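Erythrocyte binding antigen 140 (Plasmodium falciparum, PDB 4GF2) probably binds host receptors on the erythrocyte surface, consistent with sialic acid and glycophorin C recognition during invasion, through this part containing two Duffy-binding domains. Local coordinates at residues D310-F314 against G370-Y374; R344-C349 against Y374-L379; Y364-L368 against M420-L424; E388-C392 against L461-C467. The protein carries 3 engineered substitutions. All blocks are in the same frame, centred on the assembly; numbering follows the deposited sequence.

Contact 1 of 4, residues D310-F314 against G370-Y374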
# COMPACT_ATOMS: atom_id res chain seq x y z
N ASP A 310 -20.73 3.36 1.01
CA ASP A 310 -19.39 2.99 0.57
C ASP A 310 -19.41 2.61 -0.91
O ASP A 310 -18.51 2.97 -1.67
CB ASP A 310 -18.85 1.83 1.39
CG ASP A 310 -18.58 2.20 2.83
OD1 ASP A 310 -18.61 3.41 3.15
OD2 ASP A 310 -18.33 1.29 3.64
N LEU A 311 -20.45 1.88 -1.30
CA LEU A 311 -20.61 1.41 -2.67
C LEU A 311 -20.64 2.58 -3.65
O LEU A 311 -19.96 2.55 -4.68
CB LEU A 311 -21.91 0.61 -2.80
CG LEU A 311 -22.30 0.21 -4.22
CD1 LEU A 311 -21.27 -0.74 -4.80
CD2 LEU A 311 -23.69 -0.42 -4.23
N ARG A 312 -21.42 3.60 -3.33
CA ARG A 312 -21.55 4.74 -4.21
C ARG A 312 -20.38 5.70 -4.04
O ARG A 312 -20.08 6.50 -4.92
CB ARG A 312 -22.89 5.44 -3.97
CG ARG A 312 -24.07 4.57 -4.40
CD ARG A 312 -25.41 5.17 -4.04
NE ARG A 312 -26.51 4.34 -4.52
CZ ARG A 312 -27.79 4.56 -4.27
NH1 ARG A 312 -28.16 5.60 -3.52
NH2 ARG A 312 -28.71 3.74 -4.75
N GLY A 313 -19.69 5.61 -2.90
CA GLY A 313 -18.48 6.37 -2.70
C GLY A 313 -17.41 5.87 -3.66
O GLY A 313 -16.73 6.65 -4.31
N PHE A 314 -17.29 4.55 -3.74
CA PHE A 314 -16.31 3.92 -4.60
C PHE A 314 -16.60 4.17 -6.08
O PHE A 314 -15.69 4.14 -6.91
CB PHE A 314 -16.26 2.42 -4.33
CG PHE A 314 -15.16 1.71 -5.06
CD1 PHE A 314 -13.87 1.71 -4.56
CD2 PHE A 314 -15.42 1.05 -6.25
CE1 PHE A 314 -12.86 1.05 -5.23
CE2 PHE A 314 -14.41 0.40 -6.92
CZ PHE A 314 -13.13 0.40 -6.41
N GLY A 370 -10.96 -3.41 -3.96
CA GLY A 370 -12.23 -2.74 -3.71
C GLY A 370 -13.22 -3.05 -4.81
O GLY A 370 -14.35 -3.49 -4.56
N ALA A 371 -12.79 -2.84 -6.05
CA ALA A 371 -13.63 -3.13 -7.20
C ALA A 371 -14.06 -4.60 -7.19
O ALA A 371 -15.21 -4.92 -7.46
CB ALA A 371 -12.90 -2.79 -8.48
N SER A 372 -13.11 -5.48 -6.88
CA SER A 372 -13.38 -6.92 -6.87
C SER A 372 -14.44 -7.27 -5.84
O SER A 372 -15.33 -8.10 -6.09
CB SER A 372 -12.10 -7.69 -6.57
OG SER A 372 -11.12 -7.48 -7.58
N ILE A 373 -14.35 -6.65 -4.67
CA ILE A 373 -15.30 -6.92 -3.60
C ILE A 373 -16.71 -6.47 -4.00
O ILE A 373 -17.66 -7.25 -3.91
CB ILE A 373 -14.86 -6.26 -2.29
CG1 ILE A 373 -13.69 -7.04 -1.69
CG2 ILE A 373 -16.01 -6.22 -1.29
CD1 ILE A 373 -13.02 -6.35 -0.52
N TYR A 374 -16.85 -5.23 -4.46
CA TYR A 374 -18.15 -4.71 -4.83
C TYR A 374 -18.75 -5.48 -6.01
O TYR A 374 -19.94 -5.77 -6.02
CB TYR A 374 -18.08 -3.21 -5.13
CG TYR A 374 -17.75 -2.40 -3.90
CD1 TYR A 374 -18.58 -2.42 -2.79
CD2 TYR A 374 -16.59 -1.63 -3.84
CE1 TYR A 374 -18.28 -1.68 -1.66
CE2 TYR A 374 -16.28 -0.90 -2.71
CZ TYR A 374 -17.13 -0.93 -1.63
OH TYR A 374 -16.82 -0.20 -0.51
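Tyr374 and Phe314 carry most of this buried contact, in which helix 308-314 lies across helix 361-382 of the second Duffy-binding domain; the N-to-C directions of the short segments lie 133° apart, nearer antiparallel than parallel, with a closest axis approach of 11.1 Å. Tyr374 leans its ring into the first helix, with the CA of Leu311 over one face, and Phe314 CG lies 3.7 Å from Tyr374 CE2. The two rings meet obliquely, centroids 5.2 Å apart and planes at 42°. At the CD1 side of the tyrosine ring, away from CE2, Leu311 brings CD1 to within 3.8 Å of Tyr374 CD1. Phe314 reaches one turn back along helix 361-382: its CZ lies 3.3 Å from Ala371 N, 3.8 Å from Ala371 CB and 3.8 Å from Gly370 C. The bare backbone of Gly370 makes room for this ring, since an ideal CB there would sit only 2.9 Å from Phe314 CE1. Tyr374 OH passes 3.4 Å from Asp310 CB and is hydrogen-bonded to the carbonyl of Tyr283. Cohesion between the two segments is therefore aromatic and apolar, and the tyrosine's polar end is satisfied by a third part of the chain.

Contact 2 of 4, residues R344-C349 against Y374-L379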
# COMPACT_ATOMS: atom_id res chain seq x y z
N ARG A 344 -22.84 -8.28 -18.41
CA ARG A 344 -22.08 -8.31 -17.17
C ARG A 344 -20.78 -7.53 -17.31
O ARG A 344 -20.37 -6.83 -16.39
CB ARG A 344 -21.80 -9.77 -16.78
CG ARG A 344 -20.99 -9.95 -15.51
CD ARG A 344 -20.44 -11.37 -15.42
NE ARG A 344 -19.78 -11.75 -16.66
CZ ARG A 344 -18.60 -11.29 -17.07
NH1 ARG A 344 -17.92 -10.42 -16.32
NH2 ARG A 344 -18.09 -11.70 -18.22
N ARG A 345 -20.13 -7.64 -18.46
CA ARG A 345 -18.87 -6.94 -18.71
C ARG A 345 -19.11 -5.45 -18.91
O ARG A 345 -18.28 -4.62 -18.53
CB ARG A 345 -18.16 -7.53 -19.92
CG ARG A 345 -16.95 -6.73 -20.41
CD ARG A 345 -15.85 -6.67 -19.36
NE ARG A 345 -14.72 -5.85 -19.81
CZ ARG A 345 -14.63 -4.53 -19.67
NH1 ARG A 345 -15.60 -3.85 -19.08
NH2 ARG A 345 -13.56 -3.89 -20.11
N GLN A 346 -20.23 -5.11 -19.53
CA GLN A 346 -20.60 -3.73 -19.79
C GLN A 346 -20.88 -2.97 -18.50
O GLN A 346 -20.77 -1.74 -18.47
CB GLN A 346 -21.85 -3.67 -20.68
CG GLN A 346 -21.68 -4.31 -22.04
CD GLN A 346 -22.98 -4.35 -22.83
OE1 GLN A 346 -23.78 -3.42 -22.78
NE2 GLN A 346 -23.20 -5.45 -23.55
N THR A 347 -21.24 -3.69 -17.46
CA THR A 347 -21.63 -3.08 -16.19
C THR A 347 -20.68 -3.45 -15.05
O THR A 347 -21.00 -3.27 -13.88
CB THR A 347 -23.06 -3.48 -15.80
OG1 THR A 347 -23.10 -4.88 -15.49
CG2 THR A 347 -24.03 -3.17 -16.93
N LEU A 348 -19.51 -3.97 -15.40
CA LEU A 348 -18.49 -4.36 -14.42
C LEU A 348 -18.04 -3.18 -13.57
O LEU A 348 -17.75 -2.10 -14.08
CB LEU A 348 -17.29 -4.97 -15.15
CG LEU A 348 -16.08 -5.38 -14.32
CD1 LEU A 348 -16.40 -6.58 -13.45
CD2 LEU A 348 -14.90 -5.68 -15.22
N CYS A 349 -17.96 -3.40 -12.26
CA CYS A 349 -17.53 -2.35 -11.33
C CYS A 349 -16.02 -2.21 -11.30
O CYS A 349 -15.31 -3.13 -10.90
CB CYS A 349 -18.06 -2.64 -9.93
SG CYS A 349 -17.35 -1.57 -8.66
N TYR A 374 -16.85 -5.23 -4.46
CA TYR A 374 -18.15 -4.71 -4.83
C TYR A 374 -18.75 -5.48 -6.01
O TYR A 374 -19.94 -5.77 -6.02
CB TYR A 374 -18.08 -3.21 -5.13
CG TYR A 374 -17.75 -2.40 -3.90
CD1 TYR A 374 -18.58 -2.42 -2.79
CD2 TYR A 374 -16.59 -1.63 -3.84
CE1 TYR A 374 -18.28 -1.68 -1.66
CE2 TYR A 374 -16.28 -0.90 -2.71
CZ TYR A 374 -17.13 -0.93 -1.63
OH TYR A 374 -16.82 -0.20 -0.51
N GLU A 375 -17.92 -5.81 -6.99
CA GLU A 375 -18.40 -6.61 -8.11
C GLU A 375 -19.01 -7.90 -7.58
O GLU A 375 -20.10 -8.30 -7.99
CB GLU A 375 -17.27 -6.92 -9.08
CG GLU A 375 -17.67 -7.83 -10.24
CD GLU A 375 -18.71 -7.19 -11.15
OE1 GLU A 375 -19.01 -5.99 -10.98
OE2 GLU A 375 -19.22 -7.89 -12.06
N ALA A 376 -18.32 -8.55 -6.65
CA ALA A 376 -18.80 -9.81 -6.08
C ALA A 376 -20.11 -9.60 -5.35
O ALA A 376 -21.07 -10.33 -5.56
CB ALA A 376 -17.76 -10.41 -5.15
N GLN A 377 -20.14 -8.59 -4.48
CA GLN A 377 -21.35 -8.31 -3.71
C GLN A 377 -22.52 -7.98 -4.63
O GLN A 377 -23.61 -8.52 -4.46
CB GLN A 377 -21.11 -7.14 -2.75
CG GLN A 377 -20.28 -7.48 -1.53
CD GLN A 377 -20.07 -6.27 -0.64
OE1 GLN A 377 -19.88 -5.16 -1.13
NE2 GLN A 377 -20.11 -6.48 0.67
N LEU A 378 -22.28 -7.10 -5.60
CA LEU A 378 -23.33 -6.70 -6.53
C LEU A 378 -23.86 -7.88 -7.32
O LEU A 378 -25.07 -8.01 -7.51
CB LEU A 378 -22.80 -5.64 -7.49
CG LEU A 378 -22.47 -4.32 -6.83
CD1 LEU A 378 -21.80 -3.40 -7.83
CD2 LEU A 378 -23.72 -3.69 -6.28
N LEU A 379 -22.96 -8.74 -7.77
CA LEU A 379 -23.35 -9.96 -8.47
C LEU A 379 -24.16 -10.86 -7.54
O LEU A 379 -25.22 -11.35 -7.91
CB LEU A 379 -22.12 -10.71 -8.98
CG LEU A 379 -21.41 -10.07 -10.18
CD1 LEU A 379 -20.12 -10.82 -10.47
CD2 LEU A 379 -22.30 -10.06 -11.40
O HOH W 1 -21.27 -6.77 -13.83
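Glu375 adopts a bent side chain, chi1 t and chi2 p, that brings its carboxylate against the turn leaving helix 343-346. There OE1 of Glu375 accepts a hydrogen bond from Cys349 N at 3.1 Å, nearly linear at 169°. Leu348, also t then p, lays CD1 3.3 Å from Glu375 CD, so a methyl group packs on the carboxylate carbon. The second oxygen takes a water: this water donates to Glu375 OE2 at 2.9 Å and to Arg344 O at 2.7 Å, and accepts from Thr347 OG1 at 3.1 Å; the p rotamer of Thr347 directs OG1 to this water. Thr347 is where helical backbone angles end; beyond it the backbone is extended, and the amide of Cys349 is turned to helix 361-382. Within the helical Duffy-binding fold this turn is pinned twice, for Cys349, chi1 t, also forms the disulfide with Cys316; its SG lies 4.0 Å from Tyr374 CB and its CB 4.4 Å from Leu378 CD1. The buried carboxylate has further partners in Lys319, through a salt bridge to OE1, and Ser398, hydrogen-bonded to OE2. The t chi1 of Arg344 sets CG 4.3 Å from Leu379 CD2; the bend at chi3 (p) then redirects the guanidinium, which forms salt bridges with Asp401 and Glu485.

Contact 3 of 4, residues Y364-L368 against M420-L424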
# COMPACT_ATOMS: atom_id res chain seq x y z
N TYR A 364 -3.01 1.21 -5.63
CA TYR A 364 -3.55 0.50 -6.78
C TYR A 364 -4.12 -0.84 -6.35
O TYR A 364 -5.22 -1.21 -6.76
CB TYR A 364 -2.47 0.30 -7.85
CG TYR A 364 -3.02 -0.27 -9.12
CD1 TYR A 364 -3.12 -1.63 -9.30
CD2 TYR A 364 -3.47 0.57 -10.14
CE1 TYR A 364 -3.63 -2.16 -10.47
CE2 TYR A 364 -3.99 0.04 -11.31
CZ TYR A 364 -4.06 -1.32 -11.47
OH TYR A 364 -4.58 -1.87 -12.62
N LYS A 365 -3.38 -1.56 -5.52
CA LYS A 365 -3.83 -2.85 -5.01
C LYS A 365 -5.14 -2.65 -4.24
O LYS A 365 -6.12 -3.37 -4.44
CB LYS A 365 -2.76 -3.45 -4.10
CG LYS A 365 -3.10 -4.82 -3.53
CD LYS A 365 -2.04 -5.29 -2.55
CE LYS A 365 -2.38 -6.65 -1.97
NZ LYS A 365 -1.36 -7.11 -0.99
N GLU A 366 -5.14 -1.65 -3.37
CA GLU A 366 -6.30 -1.35 -2.55
C GLU A 366 -7.52 -1.05 -3.43
O GLU A 366 -8.63 -1.49 -3.13
CB GLU A 366 -5.99 -0.18 -1.63
CG GLU A 366 -7.09 0.19 -0.67
CD GLU A 366 -6.66 1.25 0.33
OE1 GLU A 366 -5.45 1.34 0.62
OE2 GLU A 366 -7.54 1.98 0.83
N HIS A 367 -7.31 -0.33 -4.53
CA HIS A 367 -8.41 -0.03 -5.44
C HIS A 367 -8.93 -1.27 -6.15
O HIS A 367 -10.14 -1.45 -6.31
CB HIS A 367 -7.99 1.00 -6.49
CG HIS A 367 -9.08 1.34 -7.45
ND1 HIS A 367 -9.84 2.49 -7.35
CD2 HIS A 367 -9.57 0.67 -8.53
CE1 HIS A 367 -10.73 2.51 -8.32
NE2 HIS A 367 -10.59 1.42 -9.05
N LEU A 368 -8.02 -2.12 -6.61
CA LEU A 368 -8.41 -3.31 -7.35
C LEU A 368 -9.24 -4.24 -6.47
O LEU A 368 -10.27 -4.75 -6.90
CB LEU A 368 -7.17 -4.05 -7.85
CG LEU A 368 -7.47 -5.37 -8.56
CD1 LEU A 368 -8.42 -5.13 -9.72
CD2 LEU A 368 -6.19 -6.04 -9.02
N MET A 420 -7.38 1.62 -15.95
CA MET A 420 -6.94 0.66 -14.96
C MET A 420 -5.60 0.07 -15.41
O MET A 420 -4.66 -0.04 -14.62
CB MET A 420 -7.98 -0.45 -14.79
CG MET A 420 -7.81 -1.27 -13.54
SD MET A 420 -7.90 -0.26 -12.05
CE MET A 420 -7.45 -1.45 -10.79
N GLU A 421 -5.52 -0.28 -16.68
CA GLU A 421 -4.32 -0.87 -17.25
C GLU A 421 -3.16 0.13 -17.24
O GLU A 421 -2.05 -0.19 -16.83
CB GLU A 421 -4.59 -1.32 -18.69
CG GLU A 421 -3.39 -1.89 -19.40
CD GLU A 421 -3.67 -2.18 -20.86
OE1 GLU A 421 -4.85 -2.17 -21.24
OE2 GLU A 421 -2.70 -2.42 -21.62
N GLU A 422 -3.44 1.34 -17.71
CA GLU A 422 -2.42 2.36 -17.83
C GLU A 422 -1.91 2.79 -16.46
O GLU A 422 -0.74 3.14 -16.31
CB GLU A 422 -2.97 3.56 -18.60
CG GLU A 422 -3.31 3.24 -20.05
CD GLU A 422 -4.04 4.38 -20.74
OE1 GLU A 422 -4.65 5.22 -20.03
OE2 GLU A 422 -4.00 4.45 -21.99
N ASN A 423 -2.78 2.75 -15.46
CA ASN A 423 -2.37 3.17 -14.13
C ASN A 423 -1.53 2.12 -13.43
O ASN A 423 -0.80 2.43 -12.48
CB ASN A 423 -3.59 3.56 -13.30
CG ASN A 423 -4.08 4.94 -13.64
OD1 ASN A 423 -3.31 5.78 -14.10
ND2 ASN A 423 -5.36 5.19 -13.42
N LEU A 424 -1.60 0.88 -13.90
CA LEU A 424 -0.68 -0.15 -13.44
C LEU A 424 0.67 0.03 -14.12
O LEU A 424 1.71 -0.23 -13.51
CB LEU A 424 -1.24 -1.54 -13.73
CG LEU A 424 -0.33 -2.69 -13.27
CD1 LEU A 424 0.11 -2.48 -11.83
CD2 LEU A 424 -1.06 -4.01 -13.41
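A Met-aromatic contact lies between two nearly antiparallel helices of the Duffy-binding helical fold, 361-382 and 415-427, whose short axes cross at -157° with a closest approach of 11.6 Å. Met420, in a t, p, t conformation, reaches across so that SD lies 4.7 Å from the centroid of the Tyr364 ring and 4.8 Å from that of His367, oblique to both. Its CE sits 3.5 Å from Tyr364 CZ, 3.8 Å from His367 CD2 and 3.9 Å from Leu368 CB. Tyr364 returns the reach: its OH donates a hydrogen bond of 2.7 Å to Met420 O, near the plane of the ring, while one ring face lies against Leu424 CA and CZ comes 3.6 Å from Leu424 CB. Trp445 of helix 435-457 meets Tyr364 edge-to-face, and His367 NE2 is hydrogen-bonded to Leu350 O. One directional bond thus ties a buried tyrosine hydroxyl to a backbone carbonyl of the facing helix, so that its polar end is satisfied within an otherwise apolar interface.

Contact 4 of 4, residues E388-C392 against L461-C467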
# COMPACT_ATOMS: atom_id res chain seq x y z
N GLU A 388 -25.64 -22.71 -6.29
CA GLU A 388 -24.22 -22.51 -5.98
C GLU A 388 -23.34 -22.55 -7.22
O GLU A 388 -22.47 -21.70 -7.40
CB GLU A 388 -23.74 -23.58 -4.99
CG GLU A 388 -23.99 -23.23 -3.54
CD GLU A 388 -23.48 -24.31 -2.59
OE1 GLU A 388 -23.16 -25.42 -3.07
OE2 GLU A 388 -23.40 -24.04 -1.38
N ASN A 389 -23.55 -23.55 -8.07
CA ASN A 389 -22.72 -23.75 -9.25
C ASN A 389 -22.81 -22.58 -10.23
O ASN A 389 -21.82 -22.22 -10.87
CB ASN A 389 -23.09 -25.06 -9.95
CG ASN A 389 -22.92 -26.27 -9.06
OD1 ASN A 389 -22.18 -26.22 -8.07
ND2 ASN A 389 -23.59 -27.36 -9.40
N ALA A 390 -24.00 -21.99 -10.34
CA ALA A 390 -24.21 -20.87 -11.24
C ALA A 390 -23.56 -19.62 -10.66
O ALA A 390 -22.78 -18.94 -11.33
CB ALA A 390 -25.69 -20.64 -11.46
N LEU A 391 -23.89 -19.31 -9.41
CA LEU A 391 -23.29 -18.18 -8.72
C LEU A 391 -21.78 -18.27 -8.82
O LEU A 391 -21.10 -17.29 -9.08
CB LEU A 391 -23.71 -18.16 -7.25
CG LEU A 391 -24.63 -17.01 -6.84
CD1 LEU A 391 -25.09 -17.20 -5.40
CD2 LEU A 391 -23.91 -15.68 -7.01
N CYS A 392 -21.27 -19.48 -8.61
CA CYS A 392 -19.83 -19.72 -8.69
C CYS A 392 -19.28 -19.29 -10.04
O CYS A 392 -18.32 -18.53 -10.11
CB CYS A 392 -19.53 -21.20 -8.47
SG CYS A 392 -17.80 -21.62 -8.78
N LEU A 461 -19.66 -16.45 -1.55
CA LEU A 461 -20.21 -17.75 -1.93
C LEU A 461 -20.31 -18.71 -0.75
O LEU A 461 -19.41 -18.79 0.08
CB LEU A 461 -19.33 -18.39 -3.01
CG LEU A 461 -19.17 -17.60 -4.31
CD1 LEU A 461 -18.04 -18.20 -5.13
CD2 LEU A 461 -20.46 -17.59 -5.10
N LYS A 462 -21.41 -19.45 -0.68
CA LYS A 462 -21.53 -20.55 0.27
C LYS A 462 -20.55 -21.63 -0.15
O LYS A 462 -20.33 -21.84 -1.34
CB LYS A 462 -22.95 -21.12 0.27
CG LYS A 462 -24.04 -20.13 0.64
CD LYS A 462 -25.42 -20.79 0.55
CE LYS A 462 -26.53 -19.81 0.87
NZ LYS A 462 -27.88 -20.43 0.72
N ASN A 463 -19.95 -22.32 0.82
CA ASN A 463 -18.95 -23.33 0.53
C ASN A 463 -18.00 -22.86 -0.56
O ASN A 463 -18.14 -23.24 -1.72
CB ASN A 463 -19.62 -24.64 0.10
CG ASN A 463 -20.54 -25.21 1.16
OD1 ASN A 463 -20.09 -25.87 2.10
ND2 ASN A 463 -21.84 -24.96 1.02
N LYS A 464 -17.04 -22.02 -0.18
CA LYS A 464 -16.14 -21.39 -1.15
C LYS A 464 -15.38 -22.42 -1.97
O LYS A 464 -15.20 -22.26 -3.17
CB LYS A 464 -15.16 -20.46 -0.43
CG LYS A 464 -15.83 -19.45 0.49
CD LYS A 464 -14.92 -18.26 0.78
CE LYS A 464 -13.60 -18.68 1.41
NZ LYS A 464 -12.68 -17.53 1.59
N GLU A 465 -14.93 -23.49 -1.32
CA GLU A 465 -14.14 -24.52 -1.99
C GLU A 465 -14.95 -25.31 -3.02
O GLU A 465 -14.42 -26.15 -3.73
CB GLU A 465 -13.52 -25.47 -0.97
CG GLU A 465 -12.47 -24.82 -0.08
CD GLU A 465 -11.71 -25.83 0.77
OE1 GLU A 465 -11.94 -27.04 0.60
OE2 GLU A 465 -10.88 -25.40 1.60
N THR A 466 -16.25 -25.03 -3.08
CA THR A 466 -17.09 -25.59 -4.14
C THR A 466 -16.68 -25.00 -5.48
O THR A 466 -16.83 -25.63 -6.53
CB THR A 466 -18.58 -25.27 -3.89
OG1 THR A 466 -19.00 -25.87 -2.66
CG2 THR A 466 -19.44 -25.80 -5.03
N CYS A 467 -16.15 -23.78 -5.43
CA CYS A 467 -15.76 -23.05 -6.63
C CYS A 467 -14.30 -23.30 -6.97
O CYS A 467 -13.40 -22.85 -6.26
CB CYS A 467 -16.01 -21.56 -6.41
SG CYS A 467 -16.26 -20.63 -7.92
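Leu461, in the loop between helices 435-457 and 470-475, sets CD2 against the start of helix 388-407, 3.9 Å from Leu391 CB and 4.1 Å from Cys392 N. Lys462 comes next; its CB lies 3.4 Å from Glu388 OE2, but the long side chain leads away and its ammonium group does not reach the carboxylate. Asn463, with a positive phi of 42°, turns the chain and donates from ND2 to Glu388 OE2 at 3.0 Å. Backbone Asn463 O then organises the 3-10 turn that follows, accepting from Thr466 N at 2.9 Å and, weakly, from Thr466 OG1 at 2.9 Å. That turn, 464-466, carries the chain back to the helix: Thr466 points toward it, its CG2 4.1 Å from Asn389 OD1. Cys467 completes the return with the disulfide to Cys392, the two SG atoms 2.0 Å apart and chi3 at 90°, the value of an unstrained bridge. A little over one helical turn is thus held at either end, by a hydrogen bond at Glu388 and a covalent bond at Cys392. A partly exposed loop, seated by one buried leucine, is fixed to the helix by a covalent cross-link that cannot simply dissociate, as expected of a disulfide-rich adhesin domain.

How the contacts relate
From the N terminus, helix 308-314 comes first and contact 1 closes its loop at 370-374. Contact 2 opens inside that loop at 344-349 and closes just beyond it, sharing Tyr374, so the two cross; they also touch, as through Phe314 and the sulfur of Cys349. Contact 3 starts from the same helix 361-382 and closes at 420-424, crossing both; it touches contact 1 where Phe314 meets His367, but not contact 2. Contact 4 opens after contacts 1 and 2 have closed, crosses contact 3 and ends at 461-467. Helix 361-382 is thus common to the first three, while contact 4 anchors the start of helix 388-407; the centres of contacts 3 and 4 are about 27 Å apart.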